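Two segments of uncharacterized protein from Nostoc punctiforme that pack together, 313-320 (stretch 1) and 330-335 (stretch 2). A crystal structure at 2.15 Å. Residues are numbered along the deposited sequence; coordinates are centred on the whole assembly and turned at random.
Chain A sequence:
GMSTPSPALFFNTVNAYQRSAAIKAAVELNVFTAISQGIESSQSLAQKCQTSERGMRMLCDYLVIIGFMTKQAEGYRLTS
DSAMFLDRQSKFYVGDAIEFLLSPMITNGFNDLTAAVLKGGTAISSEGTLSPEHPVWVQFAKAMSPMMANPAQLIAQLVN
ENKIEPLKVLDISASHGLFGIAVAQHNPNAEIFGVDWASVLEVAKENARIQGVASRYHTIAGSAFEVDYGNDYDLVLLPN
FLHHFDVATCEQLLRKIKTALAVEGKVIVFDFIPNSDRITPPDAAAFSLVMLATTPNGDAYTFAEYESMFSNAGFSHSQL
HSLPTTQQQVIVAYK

Stretch 1 (313-320) AGFSHSQL
Stretch 2 (330-335) VIVAYK

The contact is an antiparallel pair of strands: His-317 to Leu-320 runs against Val-330 to Tyr-334, with N-to-C directions at 162° and axes approaching to 4.6 Å. The register pairs His-317 with Tyr-334, Ser-318 with Ala-333, Gln-319 with Val-332 and Leu-320 with Ile-331. CA–CA separation is 5.3 Å at the hydrogen-bonded pairs, His-317/Tyr-334 and Gln-319/Val-332, and narrows to 4.2 Å at Ser-318/Ala-333 and 4.6 Å at Leu-320/Ile-331.

The chain enters from a helix that closes in a Schellman motif at Gly-314. Its phi/psi of 106/9 would jam a CB against the preceding carbonyl, so the backbone itself calls for glycine. Phe-315 is extended at -84/160, Ser-316 turns at -91/-26, and the strand then opens to -169/136 at His-317. Beyond it, Ser-318 (-134/144) and Gln-319 (-143/128) are extended, and Leu-320 is at -77/133; along Val-330 to Tyr-334 phi runs from -98 to -121 and psi from 124 to 147.

Four backbone bonds fix the register. Ser-316 N donates to Tyr-334 O at 3.0 Å, and Tyr-334 N to His-317 O at 2.8 Å; farther along, Gln-319 N reaches Val-332 O at 2.9 Å and Val-332 N returns to Gln-319 O at 3.0 Å. CA-H...O contacts fill in between them, notably Ser-318 CA to Val-332 O at 3.2 Å and Ala-333 CA to His-317 O at 3.3 Å.

One face carries His-317, Gln-319, Val-332 and Tyr-334. His-317 is t (chi2 55°) and Tyr-334 is m (chi2 82°); these settings leave the ring planes 21° apart but slid, with centroids 5.6 Å apart and little overlap, and His-317 CD2 lies 3.6 Å from Tyr-334 CD1. Gln-319 also takes t at chi1, then t at chi2 and -67° at chi3. This brings its amide oxygen back along its own strand, where His-317 NE2 donates to Gln-319 OE1 at 3.0 Å. The rule is legible: residues two apart share a face, so a polar pair there can bond along the strand while the imidazole still lies beside the neighbouring tyrosine. Val-332 is t (180°) on this face; Val-330 is t (164°), its CA-to-CB bond sideways.

The other face carries Ser-318, Leu-320, Ile-331 and Ala-333. Ser-318 (chi1 37°, p) sits opposite Ala-333, their CB atoms 4.4 Å apart, and Ser-318 CB meets Ile-331 CG2 at 3.9 Å. Ile-331 is m,t; Leu-320, t,p, sends its tip closer to the partner strand, placing Leu-320 CD1 4.1 Å from Ile-331 CG1 in an apolar contact.

Before the strand, Phe-315 adopts m with chi2 74°. Phe-315 CD2 then lies 4.1 Å from Ala-333 CB, a small partner for a buried ring, while Tyr-334 O approaches the ring edge and stands 3.4 Å from Phe-315 CB. Ser-316, p at 89°, makes a weak bond from OG to Lys-335 O at 3.4 Å, touching the C-terminal carboxylate. Lys-335 points its CA-to-CB bond away and extends all-t, its NZ bonded elsewhere in the structure.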

# COMPACT_ATOMS: atom_id res chain seq x y z
N ALA A 313 8.96 -20.26 -32.18
CA ALA A 313 10.30 -20.73 -31.85
C ALA A 313 10.52 -22.13 -32.41
O ALA A 313 11.61 -22.67 -32.26
CB ALA A 313 10.53 -20.74 -30.32
N GLY A 314 9.48 -22.72 -32.98
CA GLY A 314 9.60 -24.00 -33.64
C GLY A 314 9.02 -25.20 -32.92
O GLY A 314 9.24 -26.33 -33.34
N PHE A 315 8.30 -25.00 -31.84
CA PHE A 315 7.79 -26.13 -31.08
C PHE A 315 6.51 -26.58 -31.74
O PHE A 315 5.90 -25.82 -32.50
CB PHE A 315 7.58 -25.78 -29.60
CG PHE A 315 8.86 -25.55 -28.85
CD1 PHE A 315 9.59 -24.39 -29.06
CD2 PHE A 315 9.34 -26.49 -27.95
CE1 PHE A 315 10.78 -24.17 -28.39
CE2 PHE A 315 10.52 -26.29 -27.28
CZ PHE A 315 11.24 -25.12 -27.49
N SER A 316 6.13 -27.82 -31.47
CA SER A 316 5.03 -28.45 -32.16
C SER A 316 3.71 -28.21 -31.45
O SER A 316 2.66 -28.24 -32.07
CB SER A 316 5.30 -29.95 -32.31
OG SER A 316 4.82 -30.70 -31.20
N HIS A 317 3.76 -27.98 -30.14
CA HIS A 317 2.55 -28.00 -29.32
C HIS A 317 2.82 -27.45 -27.91
O HIS A 317 3.83 -27.79 -27.30
CB HIS A 317 2.00 -29.44 -29.22
CG HIS A 317 0.79 -29.57 -28.35
ND1 HIS A 317 -0.36 -28.83 -28.55
CD2 HIS A 317 0.53 -30.39 -27.30
CE1 HIS A 317 -1.27 -29.17 -27.65
NE2 HIS A 317 -0.75 -30.11 -26.87
N SER A 318 1.92 -26.59 -27.41
CA SER A 318 1.97 -26.09 -26.05
C SER A 318 0.59 -26.17 -25.43
O SER A 318 -0.42 -25.96 -26.09
CB SER A 318 2.52 -24.68 -25.99
OG SER A 318 2.10 -23.89 -27.08
N GLN A 319 0.57 -26.48 -24.14
CA GLN A 319 -0.62 -26.86 -23.46
C GLN A 319 -0.62 -26.30 -22.06
O GLN A 319 0.35 -26.51 -21.33
CB GLN A 319 -0.65 -28.38 -23.39
CG GLN A 319 -1.91 -28.95 -22.81
CD GLN A 319 -2.11 -30.39 -23.22
OE1 GLN A 319 -2.34 -30.67 -24.41
NE2 GLN A 319 -2.02 -31.31 -22.26
N LEU A 320 -1.70 -25.62 -21.69
CA LEU A 320 -1.88 -25.04 -20.37
C LEU A 320 -2.26 -26.10 -19.34
O LEU A 320 -3.09 -26.96 -19.61
CB LEU A 320 -2.97 -23.96 -20.40
CG LEU A 320 -3.12 -23.03 -19.19
CD1 LEU A 320 -1.81 -22.32 -18.88
CD2 LEU A 320 -4.24 -22.00 -19.44
N VAL A 330 1.09 -23.47 -15.24
CA VAL A 330 2.12 -24.19 -16.03
C VAL A 330 1.77 -24.31 -17.54
O VAL A 330 0.62 -24.53 -17.88
CB VAL A 330 2.46 -25.58 -15.41
CG1 VAL A 330 3.19 -26.44 -16.40
CG2 VAL A 330 3.29 -25.44 -14.13
N ILE A 331 2.75 -24.09 -18.42
CA ILE A 331 2.66 -24.46 -19.84
C ILE A 331 3.68 -25.56 -20.15
O ILE A 331 4.86 -25.38 -19.89
CB ILE A 331 2.95 -23.26 -20.76
CG1 ILE A 331 1.87 -22.20 -20.61
CG2 ILE A 331 3.05 -23.67 -22.22
CD1 ILE A 331 2.23 -20.90 -21.25
N VAL A 332 3.23 -26.70 -20.67
CA VAL A 332 4.14 -27.71 -21.22
C VAL A 332 4.22 -27.55 -22.74
O VAL A 332 3.18 -27.54 -23.41
CB VAL A 332 3.71 -29.13 -20.89
CG1 VAL A 332 4.68 -30.14 -21.49
CG2 VAL A 332 3.60 -29.28 -19.35
N ALA A 333 5.44 -27.37 -23.26
CA ALA A 333 5.71 -27.31 -24.69
C ALA A 333 6.44 -28.59 -25.10
O ALA A 333 7.19 -29.16 -24.32
CB ALA A 333 6.53 -26.12 -25.05
N TYR A 334 6.18 -29.04 -26.34
CA TYR A 334 6.72 -30.28 -26.91
C TYR A 334 7.49 -29.88 -28.14
O TYR A 334 7.00 -29.09 -28.95
CB TYR A 334 5.59 -31.24 -27.29
CG TYR A 334 4.76 -31.63 -26.10
CD1 TYR A 334 3.73 -30.80 -25.64
CD2 TYR A 334 5.02 -32.80 -25.41
CE1 TYR A 334 2.96 -31.15 -24.51
CE2 TYR A 334 4.27 -33.16 -24.29
CZ TYR A 334 3.23 -32.34 -23.84
OH TYR A 334 2.48 -32.72 -22.73
N LYS A 335 8.69 -30.42 -28.27
CA LYS A 335 9.59 -30.10 -29.39
C LYS A 335 8.90 -30.41 -30.72
O LYS A 335 8.09 -31.35 -30.79
CB LYS A 335 10.90 -30.92 -29.28
CG LYS A 335 12.08 -30.31 -30.01
CD LYS A 335 13.23 -31.31 -30.12
CE LYS A 335 14.48 -30.67 -30.68
NZ LYS A 335 15.60 -31.62 -30.68
OXT LYS A 335 9.12 -29.73 -31.74